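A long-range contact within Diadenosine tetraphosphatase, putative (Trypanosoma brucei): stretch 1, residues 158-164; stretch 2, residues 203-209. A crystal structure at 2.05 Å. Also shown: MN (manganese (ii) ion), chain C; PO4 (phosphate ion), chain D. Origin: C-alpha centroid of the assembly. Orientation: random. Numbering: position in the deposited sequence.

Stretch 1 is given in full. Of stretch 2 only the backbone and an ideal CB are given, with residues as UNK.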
ATOM      1  N   VAL A 158       4.811   6.587   8.200  1.00 25.02           N
ATOM      2  CA  VAL A 158       3.921   6.263   7.088  1.00 24.45           C
ATOM      3  C   VAL A 158       4.097   4.865   6.496  1.00 23.01           C
ATOM      4  O   VAL A 158       3.221   4.376   5.781  1.00 21.98           O
ATOM      5  CB  VAL A 158       4.036   7.312   5.943  1.00 26.21           C
ATOM      6  CG1 VAL A 158       3.616   8.693   6.456  1.00 21.52           C
ATOM      7  CG2 VAL A 158       5.458   7.346   5.409  1.00 27.77           C
ATOM      8  N   THR A 159       5.208   4.205   6.798  1.00 23.54           N
ATOM      9  CA  THR A 159       5.422   2.862   6.259  1.00 25.23           C
ATOM     10  C   THR A 159       5.342   1.735   7.284  1.00 25.00           C
ATOM     11  O   THR A 159       5.363   0.557   6.902  1.00 23.92           O
ATOM     12  CB  THR A 159       6.786   2.739   5.531  1.00 24.53           C
ATOM     13  OG1 THR A 159       7.850   3.091   6.425  1.00 28.73           O
ATOM     14  CG2 THR A 159       6.823   3.640   4.311  1.00 24.41           C
ATOM     15  N   THR A 160       5.239   2.074   8.570  1.00 22.84           N
ATOM     16  CA  THR A 160       5.190   1.035   9.608  1.00 25.54           C
ATOM     17  C   THR A 160       4.157   1.163  10.733  1.00 26.27           C
ATOM     18  O   THR A 160       3.987   0.222  11.513  1.00 25.96           O
ATOM     19  CB  THR A 160       6.563   0.891  10.333  1.00 25.96           C
ATOM     20  OG1 THR A 160       6.767   2.024  11.187  1.00 27.39           O
ATOM     21  CG2 THR A 160       7.708   0.813   9.336  1.00 24.02           C
HETATM   22  N   MSE A 161       3.464   2.293  10.833  1.00 25.35           N
HETATM   23  CA  MSE A 161       2.526   2.476  11.947  1.00 26.30           C
HETATM   24  C   MSE A 161       1.304   1.556  12.019  1.00 26.29           C
HETATM   25  O   MSE A 161       0.653   1.270  11.010  1.00 24.21           O
HETATM   26  CB  MSE A 161       2.058   3.941  12.011  1.00 28.62           C
HETATM   27  CG  MSE A 161       0.923   4.301  11.049  1.00 35.56           C
HETATM   28 SE   MSE A 161       0.472   6.203  11.086  1.00 47.02          SE
HETATM   29  CE  MSE A 161      -0.274   6.346  12.853  1.00 35.94           C
ATOM     30  N   ARG A 162       1.008   1.095  13.234  1.00 25.65           N
ATOM     31  CA  ARG A 162      -0.150   0.242  13.494  1.00 25.89           C
ATOM     32  C   ARG A 162      -1.005   0.892  14.587  1.00 24.85           C
ATOM     33  O   ARG A 162      -2.245   0.860  14.543  1.00 23.13           O
ATOM     34  CB  ARG A 162       0.288  -1.146  13.972  1.00 27.48           C
ATOM     35  CG  ARG A 162       0.979  -1.997  12.924  1.00 29.51           C
ATOM     36  CD  ARG A 162       1.590  -3.242  13.568  1.00 35.01           C
ATOM     37  NE  ARG A 162       2.669  -3.820  12.761  1.00 35.21           N
ATOM     38  CZ  ARG A 162       2.475  -4.625  11.724  1.00 36.63           C
ATOM     39  NH1 ARG A 162       1.243  -4.958  11.360  1.00 37.70           N
ATOM     40  NH2 ARG A 162       3.515  -5.104  11.057  1.00 40.49           N
ATOM     41  N   ASN A 163      -0.324   1.505  15.551  1.00 24.69           N
ATOM     42  CA  ASN A 163      -0.970   2.140  16.687  1.00 25.99           C
ATOM     43  C   ASN A 163      -0.564   3.596  16.951  1.00 26.10           C
ATOM     44  O   ASN A 163       0.464   4.077  16.478  1.00 26.57           O
ATOM     45  CB  ASN A 163      -0.679   1.316  17.953  1.00 28.58           C
ATOM     46  CG  ASN A 163      -1.584   0.093  18.090  1.00 31.40           C
ATOM     47  OD1 ASN A 163      -2.101  -0.432  17.104  1.00 33.66           O
ATOM     48  ND2 ASN A 163      -1.771  -0.367  19.327  1.00 31.21           N
ATOM     49  N   LEU A 164      -1.401   4.278  17.727  1.00 28.42           N
ATOM     50  CA  LEU A 164      -1.172   5.660  18.144  1.00 29.63           C
ATOM     51  C   LEU A 164      -1.437   5.695  19.658  1.00 31.84           C
ATOM     52  O   LEU A 164      -2.510   5.280  20.132  1.00 28.39           O
ATOM     53  CB  LEU A 164      -2.121   6.622  17.414  1.00 27.73           C
ATOM     54  CG  LEU A 164      -1.734   7.028  15.983  1.00 28.34           C
ATOM     55  CD1 LEU A 164      -2.923   7.702  15.297  1.00 27.38           C
ATOM     56  CD2 LEU A 164      -0.526   7.952  16.019  1.00 25.48           C
ATOM     57  N   UNK A 203      -2.610  -0.391   3.573  1.00 19.46           N
ATOM     58  CA  UNK A 203      -2.452  -1.835   3.715  1.00 18.40           C
ATOM     59  C   UNK A 203      -1.579  -2.104   4.941  1.00 18.63           C
ATOM     60  O   UNK A 203      -1.939  -1.713   6.049  1.00 17.67           O
ATOM     61  CB  UNK A 203      -1.841  -2.453   2.456  1.00 18.40           C
ATOM     62  N   UNK A 204      -0.446  -2.780   4.747  1.00 19.94           N
ATOM     63  CA  UNK A 204       0.524  -3.066   5.816  1.00 21.11           C
ATOM     64  C   UNK A 204       0.160  -3.965   7.011  1.00 23.63           C
ATOM     65  O   UNK A 204       0.853  -4.954   7.272  1.00 23.52           O
ATOM     66  CB  UNK A 204       0.950  -1.717   6.399  1.00 21.11           C
ATOM     67  N   UNK A 205      -0.905  -3.609   7.730  1.00 24.78           N
ATOM     68  CA  UNK A 205      -1.336  -4.307   8.947  1.00 24.51           C
ATOM     69  C   UNK A 205      -2.095  -5.625   8.744  1.00 25.76           C
ATOM     70  O   UNK A 205      -3.280  -5.724   9.075  1.00 23.23           O
ATOM     71  CB  UNK A 205      -2.224  -3.363   9.759  1.00 24.51           C
ATOM     72  N   UNK A 206      -1.401  -6.639   8.224  1.00 25.72           N
ATOM     73  CA  UNK A 206      -2.008  -7.953   7.984  1.00 25.60           C
ATOM     74  C   UNK A 206      -2.626  -8.558   9.249  1.00 24.59           C
ATOM     75  O   UNK A 206      -3.612  -9.290   9.181  1.00 24.09           O
ATOM     76  CB  UNK A 206      -0.959  -8.912   7.419  1.00 25.60           C
ATOM     77  N   UNK A 207      -2.049  -8.258  10.410  1.00 27.70           N
ATOM     78  CA  UNK A 207      -2.581  -8.793  11.669  1.00 27.25           C
ATOM     79  C   UNK A 207      -4.055  -8.471  11.883  1.00 26.91           C
ATOM     80  O   UNK A 207      -4.771  -9.233  12.526  1.00 26.43           O
ATOM     81  CB  UNK A 207      -1.770  -8.247  12.846  1.00 27.25           C
ATOM     82  N   UNK A 208      -4.502  -7.330  11.369  1.00 26.93           N
ATOM     83  CA  UNK A 208      -5.888  -6.922  11.541  1.00 27.35           C
ATOM     84  C   UNK A 208      -6.788  -7.246  10.362  1.00 28.77           C
ATOM     85  O   UNK A 208      -8.009  -7.100  10.448  1.00 29.49           O
ATOM     86  CB  UNK A 208      -5.943  -5.417  11.810  1.00 27.35           C
ATOM     87  N   UNK A 209      -6.188  -7.678   9.259  1.00 29.33           N
ATOM     88  CA  UNK A 209      -6.976  -8.009   8.089  1.00 30.30           C
ATOM     89  C   UNK A 209      -7.683  -6.800   7.510  1.00 31.62           C
ATOM     90  O   UNK A 209      -7.303  -5.657   7.772  1.00 30.26           O
ATOM     91  CB  UNK A 209      -8.000  -9.091   8.437  1.00 30.30           C
TER
HETATM   92 MN    MN C 401       4.253  -3.476   5.557  1.00 45.44          MN
HETATM   93  P   PO4 D 500       3.926  -6.873   7.176  1.00 47.08           P
HETATM   94  O1  PO4 D 500       2.914  -8.116   6.900  1.00 46.07           O
HETATM   95  O2  PO4 D 500       3.339  -6.040   8.393  1.00 45.97           O
HETATM   96  O3  PO4 D 500       5.325  -7.452   7.532  1.00 47.54           O
HETATM   97  O4  PO4 D 500       3.980  -5.979   5.905  1.00 47.40           O

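Position 203 lies out of reach of stretch 1: nothing there comes within 5.5 Å of its ideal CB, so the contact sets no preference. Its phi/psi of -141/-121 is unusual for a residue with a side chain, which favours glycine, and G203 is found.

At 204 phi is positive (64°), which by itself would favour glycine; but CA-to-CB points toward stretch 1, so a side chain there can be put to work. The ideal CB is 5.0 Å from T159 O. Ahead lie the carbonyl oxygens of T159, T160 and M161, and the manganese ion is nearby. A donor that can also bind metal is wanted; histidine fits best, while asparagine or glutamine could serve in part. The residue is H204. NE2 donates to T160 O (3.1 Å), and ND1 binds MN at 2.3 Å. Because NE2 carries the hydrogen, ND1 is free to offer its lone pair to the metal. T159 O lies over one face of the ring and the R162 guanidinium over the other.

From 205 the CB points sideways, but it is 4.1 Å from R162 NH1, a positive charge. A short acid suits; asparagine could accept a hydrogen bond without the charge. D205 reaches in with its end: OD2 forms a salt bridge with R162 NH1 (3.0 Å), whose hydrogen bond is weak, leaving OD1 for a later side chain.

Position 206 points sideways with nothing of stretch 1 within 5.5 Å of its ideal CB, so many residues would do. Small A206 has its CB 4.0 Å from PO4 O1.

At 207 CA-to-CB points toward stretch 1, the ideal CB 4.7 Å from R162 NH1. A face of that guanidinium is left to cover, so a flat group, an aromatic ring or an arginine, suits. R207 stacks its guanidinium on that of R162, centres 4.1 Å apart and planes at 3°. Like charges meet, but R162 is balanced at its edge by D205 OD2 and by PO4 O2, to which R162 NH2 donates (2.8 Å); flat stacking leaves its in-plane N-H groups free for them. H204 covers the opposite face.

Position 208 also points toward stretch 1, but its ideal CB touches nothing there. The acceptors R162 O and N163 OD1 lie farther off, calling for a long donor, lysine or arginine. R208 spans the gap: NH2 donates to N163 OD1 (2.9 Å), and NH1 makes a weak bond to R162 O (3.1 Å). NH1 also forms a salt bridge with D205 OD1 (2.8 Å), so D205 ties two arginines together.

Position 209 is out of reach; its phi of 65° favours glycine, and G209 follows.

Stretch 2 203-209: GHDARRG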
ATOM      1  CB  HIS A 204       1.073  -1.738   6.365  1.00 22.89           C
ATOM      2  CG  HIS A 204       2.035  -1.893   7.508  1.00 25.57           C
ATOM      3  ND1 HIS A 204       3.223  -2.581   7.396  1.00 27.07           N
ATOM      4  CD2 HIS A 204       1.995  -1.420   8.777  1.00 25.63           C
ATOM      5  CE1 HIS A 204       3.876  -2.526   8.544  1.00 22.39           C
ATOM      6  NE2 HIS A 204       3.152  -1.826   9.399  1.00 27.10           N
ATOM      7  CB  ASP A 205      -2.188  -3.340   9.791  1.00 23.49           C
ATOM      8  CG  ASP A 205      -2.296  -3.756  11.270  1.00 26.34           C
ATOM      9  OD1 ASP A 205      -2.930  -3.012  12.048  1.00 25.68           O
ATOM     10  OD2 ASP A 205      -1.754  -4.813  11.659  1.00 24.46           O
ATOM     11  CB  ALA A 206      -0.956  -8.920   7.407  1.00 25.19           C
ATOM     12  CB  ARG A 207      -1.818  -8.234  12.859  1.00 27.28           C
ATOM     13  CG  ARG A 207      -0.358  -8.553  12.871  1.00 29.80           C
ATOM     14  CD  ARG A 207       0.255  -7.952  14.089  1.00 30.53           C
ATOM     15  NE  ARG A 207       1.703  -7.940  13.984  1.00 36.28           N
ATOM     16  CZ  ARG A 207       2.495  -7.302  14.831  1.00 35.28           C
ATOM     17  NH1 ARG A 207       1.963  -6.630  15.843  1.00 35.48           N
ATOM     18  NH2 ARG A 207       3.808  -7.327  14.654  1.00 37.35           N
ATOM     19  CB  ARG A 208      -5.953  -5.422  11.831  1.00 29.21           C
ATOM     20  CG  ARG A 208      -5.404  -5.030  13.193  1.00 28.91           C
ATOM     21  CD  ARG A 208      -5.662  -3.551  13.477  1.00 30.14           C
ATOM     22  NE  ARG A 208      -5.461  -3.224  14.885  1.00 31.76           N
ATOM     23  CZ  ARG A 208      -4.489  -2.441  15.349  1.00 34.02           C
ATOM     24  NH1 ARG A 208      -3.611  -1.887  14.516  1.00 31.85           N
ATOM     25  NH2 ARG A 208      -4.397  -2.210  16.653  1.00 32.59           N
TER
HETATM   26  O   HOH W   1       1.030  -7.999   9.945  1.00 23.21           O
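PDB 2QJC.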